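Local coordinates for protein CT263 (Chlamydia trachomatis, PDB 4QAS) that probably hydrolyses the N-glycosidic bond of futalosine-type nucleosides, as a nucleosidase of the MTAN family serving menaquinone synthesis by the futalosine pathway, at residues I85-Y91 against I161-Y167; K97-P101 against T123-Y129. The protein carries 1 engineered substitution. All coordinates share one frame; numbering follows the deposited sequence. Where two conformers were deposited one is given.

Contact 1 (I85-Y91 against I161-Y167); sequences IPLLKTY and IKVSSNY. Engineered in segment 161-167: Asn166 (natural residue Asp).
Ser164 sits against the loop 85-89, its CA closest to that of Leu87, where this loop folds over the end of strand 158-167. From Ser164 CB, which lies 3.9 Å from Ile85 CG2, the side chain turns so that OG sits between the backbone N and carbonyl carbon (chi1 49°). There Ser164 OG donates to Pro86 O at 2.7 Å, in the carbonyl plane on a lone pair, and the same Ser164 OG accepts from Lys89 N at 3.1 Å. One hydroxyl thus grips the loop at two points, while the Ser164 backbone bonds Leu88 N and Lys89 O. Beyond it the chains settle into an antiparallel ladder joining strands 90-99 and 158-167 of the central mixed sheet: Tyr91 and Lys162 exchange both backbone bonds, and Thr90 faces Val163 as a non-hydrogen-bonded pair. Lys162 leads off to a salt bridge with Asp141. At the other end, Leu87 lays CD2 over one face of the Tyr167 ring, a CH-pi contact 3.7 Å from the centroid, and its CG meets Tyr167 CE2. At the edge of the same ring Tyr167 OH donates to Ile85 O at 2.7 Å, with a 23° tilt from the carbonyl plane.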
loop_
_atom_site.group_PDB
_atom_site.type_symbol
_atom_site.label_atom_id
_atom_site.label_comp_id
_atom_site.label_asym_id
_atom_site.label_seq_id
_atom_site.Cartn_x
_atom_site.Cartn_y
_atom_site.Cartn_z
ATOM N N ILE A 85 -5.083 11.974 22.659
ATOM C CA ILE A 85 -4.930 11.459 21.298
ATOM C C ILE A 85 -3.435 11.333 21.021
ATOM O O ILE A 85 -2.748 12.364 20.961
ATOM C CB ILE A 85 -5.578 12.424 20.296
ATOM C CG1 ILE A 85 -7.087 12.485 20.533
ATOM C CG2 ILE A 85 -5.276 12.023 18.854
ATOM C CD1 ILE A 85 -7.799 13.614 19.804
ATOM N N PRO A 86 -2.896 10.131 20.852
ATOM C CA PRO A 86 -1.487 10.017 20.492
ATOM C C PRO A 86 -1.290 10.494 19.060
ATOM O O PRO A 86 -2.227 10.484 18.260
ATOM C CB PRO A 86 -1.206 8.516 20.610
ATOM C CG PRO A 86 -2.508 7.897 20.275
ATOM C CD PRO A 86 -3.572 8.820 20.830
ATOM N N LEU A 87 -0.079 10.935 18.736
ATOM C CA LEU A 87 0.261 11.297 17.364
ATOM C C LEU A 87 0.547 10.065 16.499
ATOM O O LEU A 87 0.805 8.962 16.992
ATOM C CB LEU A 87 1.457 12.243 17.333
ATOM C CG LEU A 87 1.270 13.523 18.149
ATOM C CD1 LEU A 87 2.391 14.473 17.841
ATOM C CD2 LEU A 87 -0.066 14.180 17.848
ATOM N N LEU A 88 0.487 10.270 15.176
ATOM C CA LEU A 88 0.768 9.214 14.195
ATOM C C LEU A 88 -0.242 8.083 14.274
ATOM O O LEU A 88 0.066 6.937 13.929
ATOM C CB LEU A 88 2.200 8.683 14.288
ATOM C CG LEU A 88 3.196 9.682 13.722
ATOM C CD1 LEU A 88 4.590 9.363 14.211
ATOM C CD2 LEU A 88 3.164 9.658 12.211
ATOM N N LYS A 89 -1.457 8.380 14.710
ATOM C CA LYS A 89 -2.525 7.395 14.822
ATOM C C LYS A 89 -3.628 7.733 13.825
ATOM O O LYS A 89 -4.040 8.890 13.705
ATOM C CB LYS A 89 -3.095 7.364 16.233
ATOM C CG LYS A 89 -4.150 6.312 16.451
ATOM C CD LYS A 89 -4.446 6.085 17.903
ATOM C CE LYS A 89 -5.585 5.129 18.073
ATOM N NZ LYS A 89 -5.240 3.760 17.628
ATOM N N THR A 90 -4.119 6.726 13.124
ATOM C CA THR A 90 -5.115 6.892 12.088
ATOM C C THR A 90 -6.496 6.625 12.661
ATOM O O THR A 90 -6.713 5.594 13.300
ATOM C CB THR A 90 -4.807 5.915 10.963
ATOM O OG1 THR A 90 -3.418 6.043 10.626
ATOM C CG2 THR A 90 -5.705 6.186 9.781
ATOM N N TYR A 91 -7.417 7.548 12.430
ATOM C CA TYR A 91 -8.793 7.441 12.871
ATOM C C TYR A 91 -9.711 7.535 11.668
ATOM O O TYR A 91 -9.358 8.099 10.634
ATOM C CB TYR A 91 -9.144 8.595 13.808
ATOM C CG TYR A 91 -8.416 8.576 15.107
ATOM C CD1 TYR A 91 -7.186 9.191 15.264
ATOM C CD2 TYR A 91 -8.983 7.968 16.226
ATOM C CE1 TYR A 91 -6.540 9.198 16.475
ATOM C CE2 TYR A 91 -8.344 7.978 17.452
ATOM C CZ TYR A 91 -7.109 8.589 17.574
ATOM O OH TYR A 91 -6.419 8.631 18.776
ATOM N N ILE A 161 -10.543 9.535 6.692
ATOM C CA ILE A 161 -9.398 8.988 7.413
ATOM C C ILE A 161 -8.560 10.190 7.816
ATOM O O ILE A 161 -8.163 10.985 6.962
ATOM C CB ILE A 161 -8.548 8.079 6.517
ATOM C CG1 ILE A 161 -9.369 6.902 6.005
ATOM C CG2 ILE A 161 -7.339 7.575 7.282
ATOM C CD1 ILE A 161 -8.712 6.123 4.862
ATOM N N LYS A 162 -8.295 10.328 9.109
ATOM C CA LYS A 162 -7.468 11.418 9.598
ATOM C C LYS A 162 -6.385 10.839 10.491
ATOM O O LYS A 162 -6.680 10.088 11.412
ATOM C CB LYS A 162 -8.291 12.462 10.348
ATOM C CG LYS A 162 -9.344 13.130 9.460
ATOM C CD LYS A 162 -8.777 14.186 8.515
ATOM C CE LYS A 162 -9.722 14.460 7.329
ATOM N NZ LYS A 162 -9.373 15.676 6.577
ATOM N N VAL A 163 -5.142 11.227 10.214
ATOM C CA VAL A 163 -4.001 10.815 11.031
ATOM C C VAL A 163 -3.579 11.999 11.888
ATOM O O VAL A 163 -3.452 13.112 11.392
ATOM C CB VAL A 163 -2.840 10.273 10.180
ATOM C CG1 VAL A 163 -2.291 11.291 9.247
ATOM C CG2 VAL A 163 -1.738 9.720 11.079
ATOM N N SER A 164 -3.417 11.756 13.185
ATOM C CA SER A 164 -3.012 12.817 14.111
ATOM C C SER A 164 -1.586 13.264 13.813
ATOM O O SER A 164 -0.633 12.468 13.877
ATOM C CB SER A 164 -3.163 12.327 15.537
ATOM O OG SER A 164 -2.564 11.073 15.678
ATOM N N SER A 165 -1.440 14.534 13.436
ATOM C CA SER A 165 -0.211 15.034 12.861
ATOM C C SER A 165 0.616 15.901 13.786
ATOM O O SER A 165 1.793 16.112 13.500
ATOM C CB SER A 165 -0.519 15.808 11.580
ATOM O OG SER A 165 -1.406 16.879 11.799
ATOM N N ASN A 166 0.026 16.416 14.859
ATOM C CA ASN A 166 0.671 17.378 15.740
ATOM C C ASN A 166 -0.332 17.755 16.804
ATOM O O ASN A 166 -1.546 17.593 16.614
ATOM C CB ASN A 166 1.076 18.636 14.987
ATOM C CG ASN A 166 -0.114 19.394 14.404
ATOM O OD1 ASN A 166 -0.645 19.020 13.351
ATOM N ND2 ASN A 166 -0.532 20.469 15.059
ATOM N N TYR A 167 0.173 18.233 17.942
ATOM C CA TYR A 167 -0.670 18.873 18.930
ATOM C C TYR A 167 -0.875 20.333 18.542
ATOM O O TYR A 167 -0.020 20.958 17.907
ATOM C CB TYR A 167 -0.090 18.729 20.354
ATOM C CG TYR A 167 -0.135 17.285 20.765
ATOM C CD1 TYR A 167 -1.368 16.647 20.919
ATOM C CD2 TYR A 167 1.019 16.535 20.932
ATOM C CE1 TYR A 167 -1.450 15.316 21.232
ATOM C CE2 TYR A 167 0.949 15.180 21.237
ATOM C CZ TYR A 167 -0.297 14.576 21.371
ATOM O OH TYR A 167 -0.336 13.225 21.646
#

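Contact 2 (K97-P101 against T123-Y129); sequences KELTP and TSVRSPY
This is a parallel strand pairing that opens into a water-bridged loop contact, at the end of the ladder between strands 90-99 and 119-124. Lys97 pairs with Thr123 and Glu98 with Ser124. Two nearly straight backbone bonds hold the register: Ser124 N gives its hydrogen to Lys97 O at 2.7 Å, and Leu99 N reaches the more distant Ser124 O at 3.2 Å. On the face of Lys97 and Thr123, Lys97 CE lies 3.3 Å from Thr123 OG1. On the other face the Glu98 side chain bends at chi2 (76°), which brings its carboxylate back alongside Ser124, with OE1 near the serine CB. The Ser124 hydroxyl is engaged elsewhere, with Asp141 and the backbone N of Phe145, so this strand end is tied to strand 139-141, the next parallel neighbour in the mixed sheet, and to the start of helix 144-153. Past the paired residues the chains separate and two waters fill in. One water, at the edge of the Arg126 guanidinium and in its plane, links Glu98 OE2, Thr100 OG1 and Arg126 NE; it bridges charged groups that do not touch, Glu98 OE2 and Arg126 NE being 5.0 Å apart. The second water donates to Leu99 O at 2.7 Å and accepts from Arg126 N, extending the ladder by one indirect rung. Leu99 CB rests against both Thr123 CG2 and Val125 CG1, while Leu99 CD2 meets Tyr129 OH at 3.4 Å, the two side chains crossing at about a right angle.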
loop_
_atom_site.group_PDB
_atom_site.type_symbol
_atom_site.label_atom_id
_atom_site.label_comp_id
_atom_site.label_asym_id
_atom_site.label_seq_id
_atom_site.Cartn_x
_atom_site.Cartn_y
_atom_site.Cartn_z
ATOM N N LYS A 97 -17.633 18.827 12.197
ATOM C CA LYS A 97 -18.246 20.119 12.491
ATOM C C LYS A 97 -17.393 21.193 11.845
ATOM O O LYS A 97 -16.174 21.194 12.026
ATOM C CB LYS A 97 -18.192 20.406 13.999
ATOM C CG LYS A 97 -19.056 19.569 14.916
ATOM C CD LYS A 97 -19.001 20.123 16.353
ATOM C CE LYS A 97 -17.582 20.104 16.925
ATOM N NZ LYS A 97 -17.496 20.591 18.332
ATOM N N GLU A 98 -18.011 22.130 11.130
ATOM C CA GLU A 98 -17.344 23.383 10.792
ATOM C C GLU A 98 -17.614 24.346 11.932
ATOM O O GLU A 98 -18.765 24.486 12.382
ATOM C CB GLU A 98 -17.867 23.967 9.484
ATOM C CG GLU A 98 -17.161 25.266 9.038
ATOM C CD GLU A 98 -15.764 25.034 8.451
ATOM O OE1 GLU A 98 -15.564 24.021 7.755
ATOM O OE2 GLU A 98 -14.857 25.867 8.677
ATOM N N LEU A 99 -16.585 25.035 12.375
ATOM C CA LEU A 99 -16.730 26.011 13.432
ATOM C C LEU A 99 -16.205 27.349 12.932
ATOM O O LEU A 99 -15.094 27.425 12.384
ATOM C CB LEU A 99 -15.948 25.569 14.664
ATOM C CG LEU A 99 -15.878 26.538 15.822
ATOM C CD1 LEU A 99 -17.234 26.800 16.426
ATOM C CD2 LEU A 99 -14.935 25.989 16.899
ATOM N N THR A 100 -16.996 28.413 13.160
ATOM C CA THR A 100 -16.637 29.803 12.884
ATOM C C THR A 100 -16.307 30.484 14.207
ATOM O O THR A 100 -17.219 30.833 14.970
ATOM C CB THR A 100 -17.793 30.529 12.180
ATOM O OG1 THR A 100 -18.036 29.875 10.932
ATOM C CG2 THR A 100 -17.451 31.996 11.937
ATOM N N PRO A 101 -15.029 30.717 14.531
ATOM C CA PRO A 101 -14.707 31.197 15.882
ATOM C C PRO A 101 -15.265 32.570 16.199
ATOM O O PRO A 101 -15.564 32.853 17.369
ATOM C CB PRO A 101 -13.175 31.178 15.891
ATOM C CG PRO A 101 -12.797 30.124 14.902
ATOM C CD PRO A 101 -13.827 30.267 13.809
ATOM N N THR A 123 -13.289 18.555 13.861
ATOM C CA THR A 123 -13.717 19.928 13.667
ATOM C C THR A 123 -12.846 20.537 12.594
ATOM O O THR A 123 -11.627 20.371 12.628
ATOM C CB THR A 123 -13.568 20.725 14.944
ATOM O OG1 THR A 123 -14.434 20.172 15.926
ATOM C CG2 THR A 123 -13.965 22.174 14.748
ATOM N N SER A 124 -13.474 21.245 11.660
ATOM C CA SER A 124 -12.787 21.921 10.566
ATOM C C SER A 124 -12.829 23.411 10.827
ATOM O O SER A 124 -13.891 23.958 11.125
ATOM C CB SER A 124 -13.466 21.657 9.220
ATOM O OG SER A 124 -13.447 20.279 8.894
ATOM N N VAL A 125 -11.672 24.051 10.729
ATOM C CA VAL A 125 -11.598 25.496 10.873
ATOM C C VAL A 125 -10.670 26.053 9.807
ATOM O O VAL A 125 -9.712 25.396 9.394
ATOM C CB VAL A 125 -11.121 25.900 12.278
ATOM C CG1 VAL A 125 -12.193 25.578 13.321
ATOM C CG2 VAL A 125 -9.829 25.233 12.586
ATOM N N ARG A 126 -10.951 27.284 9.389
ATOM C CA ARG A 126 -10.222 27.876 8.274
ATOM C C ARG A 126 -8.767 28.125 8.647
ATOM O O ARG A 126 -7.855 27.806 7.877
ATOM C CB ARG A 126 -10.930 29.159 7.831
ATOM C CG ARG A 126 -12.381 28.910 7.401
ATOM C CD ARG A 126 -13.181 30.188 7.174
ATOM N NE ARG A 126 -13.773 30.701 8.411
ATOM C CZ ARG A 126 -13.315 31.734 9.112
ATOM N NH1 ARG A 126 -12.242 32.413 8.718
ATOM N NH2 ARG A 126 -13.948 32.099 10.214
ATOM N N SER A 127 -8.535 28.647 9.804
ATOM C CA SER A 127 -7.195 28.906 10.301
ATOM C C SER A 127 -6.752 27.764 11.203
ATOM O O SER A 127 -7.532 27.303 12.042
ATOM C CB SER A 127 -7.184 30.202 11.109
ATOM O OG SER A 127 -7.570 31.296 10.300
ATOM N N PRO A 128 -5.518 27.274 11.084
ATOM C CA PRO A 128 -5.107 26.150 11.929
ATOM C C PRO A 128 -5.073 26.558 13.392
ATOM O O PRO A 128 -4.663 27.672 13.742
ATOM C CB PRO A 128 -3.706 25.797 11.413
ATOM C CG PRO A 128 -3.536 26.565 10.141
ATOM C CD PRO A 128 -4.402 27.767 10.265
ATOM N N TYR A 129 -5.551 25.647 14.234
ATOM C CA TYR A 129 -5.556 25.849 15.672
ATOM C C TYR A 129 -4.137 25.727 16.201
ATOM O O TYR A 129 -3.518 24.662 16.110
ATOM C CB TYR A 129 -6.446 24.803 16.344
ATOM C CG TYR A 129 -7.828 25.285 16.691
ATOM C CD1 TYR A 129 -8.047 26.080 17.795
ATOM C CD2 TYR A 129 -8.919 24.928 15.928
ATOM C CE1 TYR A 129 -9.310 26.521 18.125
ATOM C CE2 TYR A 129 -10.183 25.356 16.240
ATOM C CZ TYR A 129 -10.378 26.154 17.340
ATOM O OH TYR A 129 -11.651 26.577 17.645
HETATM O O HOH W 1 -15.902 28.918 9.285
HETATM O O HOH W 2 -13.228 28.620 10.860
#

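Overall arrangement
Both contacts draw on strand 90-99, which passes from one neighbour to another along its length: contact 1 pairs its beginning with strand 158-167 in antiparallel fashion, contact 2 its far end with strand 119-124 in parallel. Their centres are about 17 Å apart and their nearest atoms about 5 Å, without touching. In sequence, contact 2 is nested inside the loop that contact 1 closes. Asp141 on strand 139-141 connects them, forming a salt bridge with Lys162 of contact 1 and a hydrogen bond with Ser124 of contact 2. A sulfate ion, probably from the crystallisation liquor, lies about 4 Å from the Leu88 side chain in contact 1.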